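Local coordinates for uncharacterized protein (Borrelia turicatae, PDB 5VJ4) that is of unknown function but is a putative, largely helical surface lipoprotein, probably lipid-binding, whose gene is differentially regulated as relapsing fever spirochetes pass between tick and mammal, at residues 124-128 against 190-194; 234-238 against 266-271; 321-326 against 342-348. One frame throughout, in Å; residues are numbered along the deposited sequence.

Contact 1: residues 124-128 against 190-194; sequences ISYIQ and DGLVK. With SO4 (sulfate ion), chain C.
Tyr126 reaches across to helix 176-201 ring first, and three side chains of 190-194 meet it at different places. Its hydroxyl gives a hydrogen bond to Asp190 (OH to OD1, 2.5 Å, a length not to be pressed at this resolution). OD1, the Asp190 atom that reaches the hydroxyl, lies at the ring edge, in the ring plane; the carboxylate is turned 76° from that plane. Lys194 bends along its chain until its ammonium comes up obliquely to the ring. The distance from NZ to the ring centroid of Tyr126 is 4.1 Å, an off-centre cation-pi contact, and the same NZ makes a weak bond to the carbonyl O of Tyr126 at 3.5 Å. Val193 adds the apolar part, CG1 packing on CE2 of Tyr126 at 3.8 Å. With CG anti to the backbone N (chi1 -179°), the tyrosine ring extends from its own helix toward 190-194. Asp190 OD1 is also in a salt bridge with Lys163, so two groups grip one oxygen. Gln128 NE2 holds O1 of a sulfate at 3.2 Å; this ion, probably from the crystallisation liquor, is also bonded by Ile103 N and Asp104 N. The contact is a buried helix-helix crossing of 118-128 and 176-201, segment axes 95° apart, held through one tyrosine. Helix 145-171 packs against Tyr126 and Ile127, helix 133-141 covers Ile124 and Gln128, and Leu192 leads on to helix 263-301.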
ATOM      1  N   ILE A 124      -2.996 -25.677 -10.192  1.00 56.90           N
ATOM      2  CA  ILE A 124      -2.278 -25.901  -8.946  1.00 56.67           C
ATOM      3  C   ILE A 124      -0.891 -25.240  -8.996  1.00 58.51           C
ATOM      4  O   ILE A 124      -0.499 -24.559  -8.066  1.00 56.73           O
ATOM      5  CB  ILE A 124      -2.202 -27.396  -8.615  1.00 51.50           C
ATOM      6  CG1 ILE A 124      -3.607 -27.919  -8.307  1.00 53.80           C
ATOM      7  CG2 ILE A 124      -1.312 -27.638  -7.423  1.00 50.33           C
ATOM      8  CD1 ILE A 124      -4.139 -27.579  -6.935  1.00 55.65           C
ATOM      9  N   SER A 125      -0.186 -25.376 -10.109  1.00 50.43           N
ATOM     10  CA  SER A 125       1.088 -24.723 -10.217  1.00 49.07           C
ATOM     11  C   SER A 125       0.947 -23.205 -10.095  1.00 58.93           C
ATOM     12  O   SER A 125       1.775 -22.542  -9.461  1.00 79.94           O
ATOM     13  CB  SER A 125       1.774 -25.080 -11.509  1.00 49.03           C
ATOM     14  OG  SER A 125       2.845 -24.176 -11.716  1.00 64.69           O
ATOM     15  N   TYR A 126      -0.108 -22.668 -10.690  1.00 59.87           N
ATOM     16  CA  TYR A 126      -0.400 -21.235 -10.600  1.00 60.61           C
ATOM     17  C   TYR A 126      -0.618 -20.749  -9.154  1.00 58.26           C
ATOM     18  O   TYR A 126       0.193 -19.967  -8.668  1.00 57.78           O
ATOM     19  CB  TYR A 126      -1.599 -20.915 -11.457  1.00 50.92           C
ATOM     20  CG  TYR A 126      -1.993 -19.477 -11.485  1.00 60.35           C
ATOM     21  CD1 TYR A 126      -1.279 -18.557 -12.261  1.00 58.43           C
ATOM     22  CD2 TYR A 126      -3.138 -19.033 -10.787  1.00 62.75           C
ATOM     23  CE1 TYR A 126      -1.675 -17.224 -12.318  1.00 61.12           C
ATOM     24  CE2 TYR A 126      -3.552 -17.711 -10.845  1.00 43.62           C
ATOM     25  CZ  TYR A 126      -2.808 -16.810 -11.594  1.00 58.69           C
ATOM     26  OH  TYR A 126      -3.193 -15.499 -11.616  1.00 71.70           O
ATOM     27  N   ILE A 127      -1.667 -21.216  -8.465  1.00 40.14           N
ATOM     28  CA  ILE A 127      -1.870 -20.769  -7.100  1.00 53.03           C
ATOM     29  C   ILE A 127      -0.749 -21.172  -6.162  1.00 61.67           C
ATOM     30  O   ILE A 127      -0.697 -20.707  -5.027  1.00 73.16           O
ATOM     31  CB  ILE A 127      -3.207 -21.185  -6.493  1.00 50.14           C
ATOM     32  CG1 ILE A 127      -3.326 -22.699  -6.459  1.00 52.06           C
ATOM     33  CG2 ILE A 127      -4.332 -20.527  -7.256  1.00 65.13           C
ATOM     34  CD1 ILE A 127      -4.548 -23.160  -5.697  1.00 62.29           C
ATOM     35  N   GLN A 128       0.152 -22.020  -6.633  1.00 60.29           N
ATOM     36  CA  GLN A 128       1.262 -22.447  -5.793  1.00 68.52           C
ATOM     37  C   GLN A 128       2.174 -21.265  -5.449  1.00 65.22           C
ATOM     38  O   GLN A 128       2.686 -21.172  -4.339  1.00 56.24           O
ATOM     39  CB  GLN A 128       2.070 -23.510  -6.503  1.00 71.65           C
ATOM     40  CG  GLN A 128       2.814 -24.468  -5.599  1.00 67.58           C
ATOM     41  CD  GLN A 128       3.954 -25.120  -6.334  1.00 66.10           C
ATOM     42  OE1 GLN A 128       3.809 -25.607  -7.463  1.00 71.20           O
ATOM     43  NE2 GLN A 128       5.109 -25.108  -5.715  1.00 81.28           N
ATOM     44  N   ASP A 190      -2.266 -11.211 -10.488  1.00 46.42           N
ATOM     45  CA  ASP A 190      -1.571 -12.485 -10.184  1.00 47.15           C
ATOM     46  C   ASP A 190      -1.175 -12.542  -8.718  1.00 47.10           C
ATOM     47  O   ASP A 190      -1.570 -13.468  -7.985  1.00 55.09           O
ATOM     48  CB  ASP A 190      -0.324 -12.681 -11.052  1.00 54.25           C
ATOM     49  CG  ASP A 190      -0.643 -13.225 -12.447  1.00 75.04           C
ATOM     50  OD1 ASP A 190      -1.760 -13.752 -12.654  1.00 57.08           O
ATOM     51  OD2 ASP A 190       0.233 -13.120 -13.343  1.00 99.01           O
ATOM     52  N   GLY A 191      -0.472 -11.505  -8.276  1.00 39.14           N
ATOM     53  CA  GLY A 191      -0.005 -11.434  -6.902  1.00 35.65           C
ATOM     54  C   GLY A 191      -1.130 -11.629  -5.937  1.00 39.49           C
ATOM     55  O   GLY A 191      -1.026 -12.434  -5.012  1.00 55.40           O
ATOM     56  N   LEU A 192      -2.229 -10.915  -6.175  1.00 49.69           N
ATOM     57  CA  LEU A 192      -3.343 -10.931  -5.234  1.00 47.91           C
ATOM     58  C   LEU A 192      -3.956 -12.318  -5.186  1.00 55.76           C
ATOM     59  O   LEU A 192      -4.243 -12.839  -4.098  1.00 50.37           O
ATOM     60  CB  LEU A 192      -4.364  -9.874  -5.593  1.00 44.32           C
ATOM     61  CG  LEU A 192      -3.925  -8.424  -5.335  1.00 42.24           C
ATOM     62  CD1 LEU A 192      -4.759  -7.510  -6.189  1.00 57.60           C
ATOM     63  CD2 LEU A 192      -4.067  -8.034  -3.896  1.00 35.75           C
ATOM     64  N   VAL A 193      -4.091 -12.932  -6.358  1.00 48.60           N
ATOM     65  CA  VAL A 193      -4.590 -14.291  -6.432  1.00 50.42           C
ATOM     66  C   VAL A 193      -3.664 -15.235  -5.686  1.00 64.27           C
ATOM     67  O   VAL A 193      -4.134 -15.976  -4.794  1.00 48.99           O
ATOM     68  CB  VAL A 193      -4.835 -14.741  -7.873  1.00 52.62           C
ATOM     69  CG1 VAL A 193      -5.369 -16.181  -7.910  1.00 49.21           C
ATOM     70  CG2 VAL A 193      -5.826 -13.795  -8.527  1.00 43.21           C
ATOM     71  N   LYS A 194      -2.364 -15.177  -5.994  1.00 48.05           N
ATOM     72  CA  LYS A 194      -1.404 -16.039  -5.280  1.00 39.18           C
ATOM     73  C   LYS A 194      -1.498 -15.826  -3.771  1.00 48.15           C
ATOM     74  O   LYS A 194      -1.395 -16.789  -3.015  1.00 62.51           O
ATOM     75  CB  LYS A 194       0.009 -15.890  -5.811  1.00 41.66           C
ATOM     76  CG  LYS A 194       0.166 -16.418  -7.246  1.00 46.05           C
ATOM     77  CD  LYS A 194       1.109 -15.558  -8.073  1.00 57.73           C
ATOM     78  CE  LYS A 194       1.982 -16.362  -9.036  1.00 88.32           C
ATOM     79  NZ  LYS A 194       1.269 -17.036 -10.156  1.00 74.14           N
TER
HETATM   80  S   SO4 C 501       7.572 -27.713  -8.425  1.00 67.78           S
HETATM   81  O1  SO4 C 501       7.183 -26.465  -7.739  1.00106.36           O
HETATM   82  O2  SO4 C 501       6.382 -28.576  -8.581  1.00 81.36           O
HETATM   83  O3  SO4 C 501       8.016 -27.370  -9.774  1.00 56.14           O
HETATM   84  O4  SO4 C 501       8.639 -28.407  -7.645  1.00 80.47           O

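Contact 2: residues 234-238 against 266-271; sequences MDDIY and FNNVLN
The hydroxyl of Tyr238 takes two nitrogens: Asn267 ND2 donates to OH at 2.7 Å, and Lys263 NZ, one turn earlier on helix 263-301, bonds to the same oxygen. The Asn267 bond has an N-H...acceptor angle of 145°, and the hydroxyl sits 22° out of the amide plane, so it is neither straight nor strictly in plane. Ring and amide stand at 78° to each other, with ND2 arriving at the ring edge near the hydroxyl. Lys263 also bonds to Asn267 OD1, which ties both ends of that amide and fixes which way it is turned. Phe266 CE2 comes to 3.9 Å from Tyr238 OH, with the oxygen at the edge of the phenylalanine ring.

Next to this polar group is a small apolar patch. Ile237 points at the helix and its CD1 packs on Leu270 CD1 at 3.7 Å, while Tyr238 CE1 touches the same Leu270 CD1 at 4.1 Å, so one methyl serves both loop residues. The other branch of Ile237, CG2, lies 3.8 Å from Asn271 OD1. Asn271 ND2 then reaches back to Asp236 OD1 in a weak hydrogen bond of 3.4 Å, with carboxylate and amide nearly coplanar.

Segment 234-238 lies in the loop between helix 224-229 and helix 243-256, and Ile249 of the latter touches Tyr238, Phe266 and Leu270. At the other end, Arg188 of the second subunit bonds to Asn271 O, bringing this corner to the dimer interface. Chemically, the loop is held to the helix by two asparagine amides, a tyrosine hydroxyl, a lysine and, weakly, an aspartate, around a small aliphatic centre; the lysine would probably polarise the hydroxyl and make its own proton a better donor.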
HETATM    1  N   MSE A 234      -8.383   4.085 -17.786  1.00 65.16           N
HETATM    2  CA  MSE A 234      -7.251   3.678 -16.920  1.00 71.53           C
HETATM    3  C   MSE A 234      -6.740   4.750 -15.981  1.00 59.15           C
HETATM    4  O   MSE A 234      -6.193   4.426 -14.926  1.00 60.42           O
HETATM    5  CB  MSE A 234      -6.062   3.150 -17.708  1.00 62.93           C
HETATM    6  CG  MSE A 234      -6.535   2.261 -18.841  1.00 96.53           C
HETATM    7 SE   MSE A 234      -4.982   1.311 -19.602  1.00 84.63          SE
HETATM    8  CE  MSE A 234      -5.719   1.109 -21.416  1.00123.39           C
ATOM      9  N   ASP A 235      -6.917   6.022 -16.321  1.00 53.82           N
ATOM     10  CA  ASP A 235      -6.451   7.092 -15.440  1.00 58.94           C
ATOM     11  C   ASP A 235      -7.372   7.296 -14.220  1.00 65.09           C
ATOM     12  O   ASP A 235      -7.144   8.192 -13.409  1.00 66.20           O
ATOM     13  CB  ASP A 235      -6.269   8.405 -16.212  1.00102.97           C
ATOM     14  CG  ASP A 235      -5.135   8.343 -17.237  1.00115.97           C
ATOM     15  OD1 ASP A 235      -4.194   7.537 -17.051  1.00 83.30           O
ATOM     16  OD2 ASP A 235      -5.189   9.117 -18.227  1.00100.27           O
ATOM     17  N   ASP A 236      -8.415   6.475 -14.097  1.00 50.25           N
ATOM     18  CA  ASP A 236      -9.255   6.505 -12.927  1.00 57.31           C
ATOM     19  C   ASP A 236      -9.344   5.105 -12.360  1.00 73.09           C
ATOM     20  O   ASP A 236      -9.514   4.134 -13.110  1.00 62.86           O
ATOM     21  CB  ASP A 236     -10.656   7.018 -13.289  1.00 70.33           C
ATOM     22  CG  ASP A 236     -11.430   7.555 -12.078  1.00 90.56           C
ATOM     23  OD1 ASP A 236     -10.824   7.945 -11.043  1.00 97.69           O
ATOM     24  OD2 ASP A 236     -12.668   7.597 -12.185  1.00134.34           O
ATOM     25  N   ILE A 237      -9.245   4.993 -11.042  1.00 67.60           N
ATOM     26  CA  ILE A 237      -9.348   3.677 -10.443  1.00 64.96           C
ATOM     27  C   ILE A 237     -10.700   3.031 -10.796  1.00 56.48           C
ATOM     28  O   ILE A 237     -10.742   1.841 -11.106  1.00 57.01           O
ATOM     29  CB  ILE A 237      -9.021   3.666  -8.943  1.00 56.41           C
ATOM     30  CG1 ILE A 237     -10.090   4.408  -8.163  1.00 66.79           C
ATOM     31  CG2 ILE A 237      -7.634   4.253  -8.662  1.00 53.29           C
ATOM     32  CD1 ILE A 237     -11.045   3.459  -7.479  1.00 73.04           C
ATOM     33  N   TYR A 238     -11.780   3.813 -10.839  1.00 53.01           N
ATOM     34  CA  TYR A 238     -13.099   3.230 -11.201  1.00 55.24           C
ATOM     35  C   TYR A 238     -13.099   2.661 -12.620  1.00 59.84           C
ATOM     36  O   TYR A 238     -13.982   1.895 -12.974  1.00 74.14           O
ATOM     37  CB  TYR A 238     -14.242   4.241 -11.081  1.00 55.45           C
ATOM     38  CG  TYR A 238     -14.656   4.674  -9.687  1.00 56.13           C
ATOM     39  CD1 TYR A 238     -13.837   5.505  -8.898  1.00 61.46           C
ATOM     40  CD2 TYR A 238     -15.876   4.279  -9.160  1.00 51.67           C
ATOM     41  CE1 TYR A 238     -14.232   5.900  -7.610  1.00 53.48           C
ATOM     42  CE2 TYR A 238     -16.284   4.674  -7.878  1.00 37.04           C
ATOM     43  CZ  TYR A 238     -15.476   5.486  -7.119  1.00 45.76           C
ATOM     44  OH  TYR A 238     -15.912   5.867  -5.863  1.00 58.36           O
ATOM     45  N   PHE A 266     -12.967  10.787  -0.253  1.00 72.52           N
ATOM     46  CA  PHE A 266     -13.021   9.339  -0.324  1.00 62.32           C
ATOM     47  C   PHE A 266     -12.354   8.893  -1.606  1.00 72.32           C
ATOM     48  O   PHE A 266     -11.472   8.033  -1.585  1.00 80.45           O
ATOM     49  CB  PHE A 266     -14.467   8.879  -0.292  1.00 49.74           C
ATOM     50  CG  PHE A 266     -14.660   7.426  -0.562  1.00 53.05           C
ATOM     51  CD1 PHE A 266     -14.352   6.464   0.416  1.00 65.17           C
ATOM     52  CD2 PHE A 266     -15.195   6.998  -1.780  1.00 59.92           C
ATOM     53  CE1 PHE A 266     -14.559   5.103   0.177  1.00 51.21           C
ATOM     54  CE2 PHE A 266     -15.401   5.633  -2.028  1.00 58.16           C
ATOM     55  CZ  PHE A 266     -15.087   4.687  -1.046  1.00 55.95           C
ATOM     56  N   ASN A 267     -12.749   9.503  -2.716  1.00 49.04           N
ATOM     57  CA  ASN A 267     -12.123   9.159  -3.967  1.00 47.76           C
ATOM     58  C   ASN A 267     -10.630   9.443  -4.053  1.00 57.60           C
ATOM     59  O   ASN A 267      -9.923   8.718  -4.760  1.00 52.23           O
ATOM     60  CB  ASN A 267     -12.874   9.756  -5.132  1.00 40.33           C
ATOM     61  CG  ASN A 267     -14.178   9.032  -5.408  1.00 66.55           C
ATOM     62  OD1 ASN A 267     -15.034   9.532  -6.122  1.00 87.11           O
ATOM     63  ND2 ASN A 267     -14.331   7.838  -4.847  1.00 81.22           N
ATOM     64  N   ASN A 268     -10.147  10.458  -3.318  1.00 50.58           N
ATOM     65  CA  ASN A 268      -8.736  10.750  -3.377  1.00 68.04           C
ATOM     66  C   ASN A 268      -7.875   9.663  -2.749  1.00 73.93           C
ATOM     67  O   ASN A 268      -6.814   9.311  -3.293  1.00 63.74           O
ATOM     68  CB  ASN A 268      -8.341  12.126  -2.842  1.00 86.53           C
ATOM     69  CG  ASN A 268      -6.837  12.418  -3.083  1.00122.16           C
ATOM     70  OD1 ASN A 268      -6.192  13.193  -2.372  1.00 82.11           O
ATOM     71  ND2 ASN A 268      -6.263  11.749  -4.087  1.00113.04           N
ATOM     72  N   VAL A 269      -8.323   9.106  -1.633  1.00 62.22           N
ATOM     73  CA  VAL A 269      -7.528   8.011  -1.044  1.00 66.05           C
ATOM     74  C   VAL A 269      -7.501   6.802  -1.961  1.00 63.81           C
ATOM     75  O   VAL A 269      -6.449   6.169  -2.112  1.00 59.49           O
ATOM     76  CB  VAL A 269      -7.875   7.636   0.406  1.00 48.22           C
ATOM     77  CG1 VAL A 269      -7.694   8.830   1.298  1.00 65.54           C
ATOM     78  CG2 VAL A 269      -9.309   7.331   0.498  1.00 72.95           C
ATOM     79  N   LEU A 270      -8.619   6.527  -2.628  1.00 47.40           N
ATOM     80  CA  LEU A 270      -8.628   5.430  -3.579  1.00 50.92           C
ATOM     81  C   LEU A 270      -7.576   5.644  -4.647  1.00 56.76           C
ATOM     82  O   LEU A 270      -6.810   4.752  -4.942  1.00 65.64           O
ATOM     83  CB  LEU A 270      -9.979   5.279  -4.222  1.00 41.05           C
ATOM     84  CG  LEU A 270     -11.197   4.978  -3.356  1.00 45.75           C
ATOM     85  CD1 LEU A 270     -12.344   4.489  -4.222  1.00 35.73           C
ATOM     86  CD2 LEU A 270     -10.945   3.961  -2.272  1.00 49.94           C
ATOM     87  N   ASN A 271      -7.532   6.851  -5.193  1.00 61.02           N
ATOM     88  CA  ASN A 271      -6.569   7.147  -6.212  1.00 67.48           C
ATOM     89  C   ASN A 271      -5.143   7.158  -5.737  1.00 62.04           C
ATOM     90  O   ASN A 271      -4.231   6.823  -6.496  1.00 56.73           O
ATOM     91  CB  ASN A 271      -6.919   8.395  -7.001  1.00 56.28           C
ATOM     92  CG  ASN A 271      -7.700   8.045  -8.283  1.00117.72           C
ATOM     93  OD1 ASN A 271      -7.106   7.910  -9.353  1.00119.29           O
ATOM     94  ND2 ASN A 271      -9.023   7.834  -8.164  1.00 67.76           N
TER

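Contact 3: residues 321-326 against 342-348; sequences EYYSNI and MTDGDKY. With SO4 (sulfate ion), chain G.
Thr343 OG1 stands between a tyrosine of the facing helix and a bound anion: it is hydrogen-bonded to Tyr322 OH at 3.1 Å, where either hydroxyl could donate, and it also faces a sulfate oxygen. That sulfate, probably from the crystallisation liquor, is held by backbone amides, Thr343 N to O2 at 2.9 Å and Gly345 N to O1 at 3.1 Å. The threonine hydroxyl can look both ways because OG1 lies between its own backbone N and carbonyl carbon (chi1 70°). Its methyl, CG2, turns instead to Ile326 CG1 at 4.0 Å.

The Tyr322 ring does more than carry the hydroxyl. Thr343 O lies at its edge, in plane, and Ile326 CD1 covers one face toward the rim. Gly345 CA comes to 3.6 Å from Tyr322 CE1, obliquely to the ring. The Tyr348 ring is close to parallel with that of Tyr322, planes at 27°, but slid so far along that the two barely overlap; Tyr322 CA lies over one face of the Tyr348 ring, toward its rim. At the end of that ring, Tyr348 OH donates to Glu321 OE1 at 2.5 Å, on the anti lone pair of OE1, with the carboxylate nearly perpendicular to the ring. Arg317 holds the other oxygen, OE2, so both carboxylate oxygens have partners.

Asn325 ND2 completes the set by donating to Thr343 O at 3.3 Å, arriving 66° out of the carbonyl plane. Helix 263-301 backs Tyr322 from outside the pair. Helix 345-365 runs back along helix 308-334 after a short connection, making a helical hairpin, and the sulfate sits on backbone N-H groups at and just before the N-terminus of helix 345-365, a common place for an anion.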
ATOM      1  N   GLU A 321     -17.982  -1.891  15.421  1.00 74.32           N
ATOM      2  CA  GLU A 321     -16.509  -1.820  15.479  1.00 68.00           C
ATOM      3  C   GLU A 321     -15.881  -1.817  14.090  1.00 71.77           C
ATOM      4  O   GLU A 321     -14.962  -1.049  13.833  1.00 71.64           O
ATOM      5  CB  GLU A 321     -15.916  -2.971  16.297  1.00 69.46           C
ATOM      6  CG  GLU A 321     -16.301  -3.050  17.764  1.00 66.26           C
ATOM      7  CD  GLU A 321     -15.741  -4.287  18.458  1.00111.48           C
ATOM      8  OE1 GLU A 321     -14.773  -4.900  17.944  1.00103.75           O
ATOM      9  OE2 GLU A 321     -16.257  -4.646  19.537  1.00124.79           O
ATOM     10  N   TYR A 322     -16.394  -2.658  13.191  1.00 63.18           N
ATOM     11  CA  TYR A 322     -15.832  -2.740  11.839  1.00 69.29           C
ATOM     12  C   TYR A 322     -16.068  -1.451  11.051  1.00 74.56           C
ATOM     13  O   TYR A 322     -15.111  -0.808  10.635  1.00 73.36           O
ATOM     14  CB  TYR A 322     -16.344  -3.983  11.070  1.00 54.60           C
ATOM     15  CG  TYR A 322     -15.671  -4.190   9.744  1.00 41.12           C
ATOM     16  CD1 TYR A 322     -14.261  -4.148   9.637  1.00 51.31           C
ATOM     17  CD2 TYR A 322     -16.420  -4.413   8.584  1.00 37.63           C
ATOM     18  CE1 TYR A 322     -13.624  -4.294   8.399  1.00 47.51           C
ATOM     19  CE2 TYR A 322     -15.781  -4.568   7.335  1.00 45.82           C
ATOM     20  CZ  TYR A 322     -14.384  -4.500   7.256  1.00 54.05           C
ATOM     21  OH  TYR A 322     -13.733  -4.659   6.057  1.00 63.40           O
ATOM     22  N   TYR A 323     -17.339  -1.077  10.869  1.00 71.00           N
ATOM     23  CA  TYR A 323     -17.708   0.181  10.212  1.00 66.27           C
ATOM     24  C   TYR A 323     -16.915   1.380  10.757  1.00 64.38           C
ATOM     25  O   TYR A 323     -16.420   2.215   9.997  1.00 67.65           O
ATOM     26  CB  TYR A 323     -19.193   0.418  10.342  1.00 48.32           C
ATOM     27  CG  TYR A 323     -20.070  -0.349   9.357  1.00 60.86           C
ATOM     28  CD1 TYR A 323     -19.622  -1.511   8.697  1.00 52.64           C
ATOM     29  CD2 TYR A 323     -21.378   0.083   9.117  1.00 64.70           C
ATOM     30  CE1 TYR A 323     -20.462  -2.194   7.811  1.00 68.57           C
ATOM     31  CE2 TYR A 323     -22.217  -0.579   8.233  1.00 69.41           C
ATOM     32  CZ  TYR A 323     -21.773  -1.714   7.589  1.00 71.37           C
ATOM     33  OH  TYR A 323     -22.651  -2.336   6.726  1.00 74.56           O
ATOM     34  N   SER A 324     -16.719   1.408  12.062  1.00 62.36           N
ATOM     35  CA  SER A 324     -15.863   2.415  12.677  1.00 76.25           C
ATOM     36  C   SER A 324     -14.415   2.334  12.191  1.00 70.60           C
ATOM     37  O   SER A 324     -13.806   3.368  11.913  1.00 84.54           O
ATOM     38  CB  SER A 324     -15.946   2.346  14.209  1.00 84.74           C
ATOM     39  OG  SER A 324     -14.791   2.894  14.812  1.00 88.93           O
ATOM     40  N   ASN A 325     -13.866   1.121  12.090  1.00 76.59           N
ATOM     41  CA  ASN A 325     -12.505   0.946  11.564  1.00 56.30           C
ATOM     42  C   ASN A 325     -12.412   1.540  10.160  1.00 58.46           C
ATOM     43  O   ASN A 325     -11.406   2.170   9.832  1.00 73.21           O
ATOM     44  CB  ASN A 325     -12.089  -0.534  11.540  1.00 61.54           C
ATOM     45  CG  ASN A 325     -11.552  -1.041  12.875  1.00 60.59           C
ATOM     46  OD1 ASN A 325     -11.884  -0.533  13.923  1.00 87.04           O
ATOM     47  ND2 ASN A 325     -10.729  -2.070  12.826  1.00 68.48           N
ATOM     48  N   ILE A 326     -13.467   1.368   9.351  1.00 48.72           N
ATOM     49  CA  ILE A 326     -13.447   1.838   7.966  1.00 55.93           C
ATOM     50  C   ILE A 326     -13.363   3.369   7.942  1.00 69.92           C
ATOM     51  O   ILE A 326     -12.414   3.942   7.393  1.00 75.78           O
ATOM     52  CB  ILE A 326     -14.644   1.322   7.147  1.00 54.05           C
ATOM     53  CG1 ILE A 326     -14.730  -0.199   7.190  1.00 56.38           C
ATOM     54  CG2 ILE A 326     -14.528   1.763   5.699  1.00 48.01           C
ATOM     55  CD1 ILE A 326     -15.953  -0.761   6.475  1.00 64.00           C
HETATM   56  N   MSE A 342      -6.603   0.398   6.060  1.00 57.30           N
HETATM   57  CA  MSE A 342      -6.607  -0.842   6.821  1.00 59.36           C
HETATM   58  C   MSE A 342      -7.787  -0.958   7.722  1.00 71.52           C
HETATM   59  O   MSE A 342      -7.872  -0.249   8.725  1.00 68.90           O
HETATM   60  CB  MSE A 342      -5.327  -0.886   7.626  1.00 73.76           C
HETATM   61  CG  MSE A 342      -4.159  -1.413   6.791  1.00 90.26           C
HETATM   62 SE   MSE A 342      -2.612  -1.148   7.993  1.00194.30          SE
HETATM   63  CE  MSE A 342      -2.947   0.588   8.905  1.00113.55           C
ATOM     64  N   THR A 343      -8.699  -1.870   7.378  1.00 75.08           N
ATOM     65  CA  THR A 343      -9.971  -2.034   8.104  1.00 67.34           C
ATOM     66  C   THR A 343      -9.962  -3.150   9.171  1.00 82.55           C
ATOM     67  O   THR A 343     -10.980  -3.371   9.846  1.00 78.13           O
ATOM     68  CB  THR A 343     -11.095  -2.355   7.126  1.00 57.21           C
ATOM     69  OG1 THR A 343     -10.892  -3.670   6.618  1.00 69.20           O
ATOM     70  CG2 THR A 343     -11.094  -1.380   5.969  1.00 79.47           C
ATOM     71  N   ASP A 344      -8.823  -3.845   9.310  1.00 63.28           N
ATOM     72  CA  ASP A 344      -8.695  -5.039  10.161  1.00 77.77           C
ATOM     73  C   ASP A 344      -9.814  -6.055   9.866  1.00 77.81           C
ATOM     74  O   ASP A 344     -10.449  -6.605  10.769  1.00 80.54           O
ATOM     75  CB  ASP A 344      -8.641  -4.655  11.650  1.00 76.91           C
ATOM     76  CG  ASP A 344      -7.518  -5.363  12.406  1.00 90.12           C
ATOM     77  OD1 ASP A 344      -6.681  -6.062  11.776  1.00104.87           O
ATOM     78  OD2 ASP A 344      -7.472  -5.206  13.646  1.00107.61           O
ATOM     79  N   GLY A 345     -10.037  -6.299   8.581  1.00 73.15           N
ATOM     80  CA  GLY A 345     -11.217  -7.020   8.131  1.00 67.98           C
ATOM     81  C   GLY A 345     -11.161  -8.515   8.380  1.00 73.83           C
ATOM     82  O   GLY A 345     -12.184  -9.121   8.671  1.00 81.25           O
ATOM     83  N   ASP A 346      -9.976  -9.109   8.256  1.00 72.35           N
ATOM     84  CA  ASP A 346      -9.811 -10.533   8.515  1.00 75.89           C
ATOM     85  C   ASP A 346     -10.213 -10.890   9.955  1.00 78.05           C
ATOM     86  O   ASP A 346     -11.021 -11.803  10.178  1.00 73.93           O
ATOM     87  CB  ASP A 346      -8.382 -10.992   8.192  1.00 71.89           C
ATOM     88  CG  ASP A 346      -8.274 -12.494   8.027  1.00101.78           C
ATOM     89  OD1 ASP A 346      -9.310 -13.196   7.863  1.00146.73           O
ATOM     90  OD2 ASP A 346      -7.135 -12.988   8.057  1.00112.21           O
ATOM     91  N   LYS A 347      -9.687 -10.130  10.917  1.00 72.38           N
ATOM     92  CA  LYS A 347     -10.034 -10.280  12.337  1.00 59.86           C
ATOM     93  C   LYS A 347     -11.558 -10.295  12.529  1.00 74.17           C
ATOM     94  O   LYS A 347     -12.088 -11.084  13.301  1.00 89.06           O
ATOM     95  CB  LYS A 347      -9.390  -9.148  13.148  1.00 55.69           C
ATOM     96  CG  LYS A 347      -9.763  -9.032  14.619  1.00 84.92           C
ATOM     97  CD  LYS A 347      -9.063  -7.823  15.246  1.00108.70           C
ATOM     98  CE  LYS A 347      -9.073  -7.846  16.769  1.00128.12           C
ATOM     99  NZ  LYS A 347      -7.978  -7.028  17.373  1.00120.82           N
ATOM    100  N   TYR A 348     -12.251  -9.444  11.789  1.00 57.74           N
ATOM    101  CA  TYR A 348     -13.678  -9.324  11.940  1.00 58.07           C
ATOM    102  C   TYR A 348     -14.439 -10.414  11.207  1.00 61.24           C
ATOM    103  O   TYR A 348     -15.544 -10.785  11.625  1.00 68.80           O
ATOM    104  CB  TYR A 348     -14.146  -7.882  11.613  1.00 57.70           C
ATOM    105  CG  TYR A 348     -13.871  -6.930  12.782  1.00 61.75           C
ATOM    106  CD1 TYR A 348     -12.568  -6.484  13.071  1.00 83.28           C
ATOM    107  CD2 TYR A 348     -14.901  -6.539  13.655  1.00 66.94           C
ATOM    108  CE1 TYR A 348     -12.312  -5.663  14.169  1.00 93.83           C
ATOM    109  CE2 TYR A 348     -14.659  -5.705  14.749  1.00 73.00           C
ATOM    110  CZ  TYR A 348     -13.369  -5.268  15.000  1.00 85.88           C
ATOM    111  OH  TYR A 348     -13.133  -4.445  16.067  1.00115.01           O
TER
HETATM  112  S   SO4 G 505      -6.719  -5.233   6.729  1.00164.55           S
HETATM  113  O1  SO4 G 505      -7.294  -6.550   7.144  1.00114.51           O
HETATM  114  O2  SO4 G 505      -7.883  -4.402   6.261  1.00 89.49           O
HETATM  115  O3  SO4 G 505      -5.720  -5.346   5.615  1.00 94.25           O
HETATM  116  O4  SO4 G 505      -5.976  -4.686   7.908  1.00 95.72           O

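In the fold
Contact 1 is the buried one; contacts 2 and 3 are partly buried, and contact 2 reaches the second subunit, which contact 3 does not. Contacts 1 and 3 lie on opposite sides of the chain's centre, their own centres 26 Å apart. Each turns on a tyrosine hydroxyl, yet the partners differ: a carboxylate in contact 1, an amide and a lysine in contact 2, a carboxylate and a threonine hydroxyl in contact 3. Helix 263-301 connects them, supplying one side of contact 2 and packing against Leu192 of contact 1 and Tyr322 of contact 3. Contact 1 joins two helices crossing almost at right angles, contact 2 a loop and a helix, and contact 3 two helices consecutive in the chain.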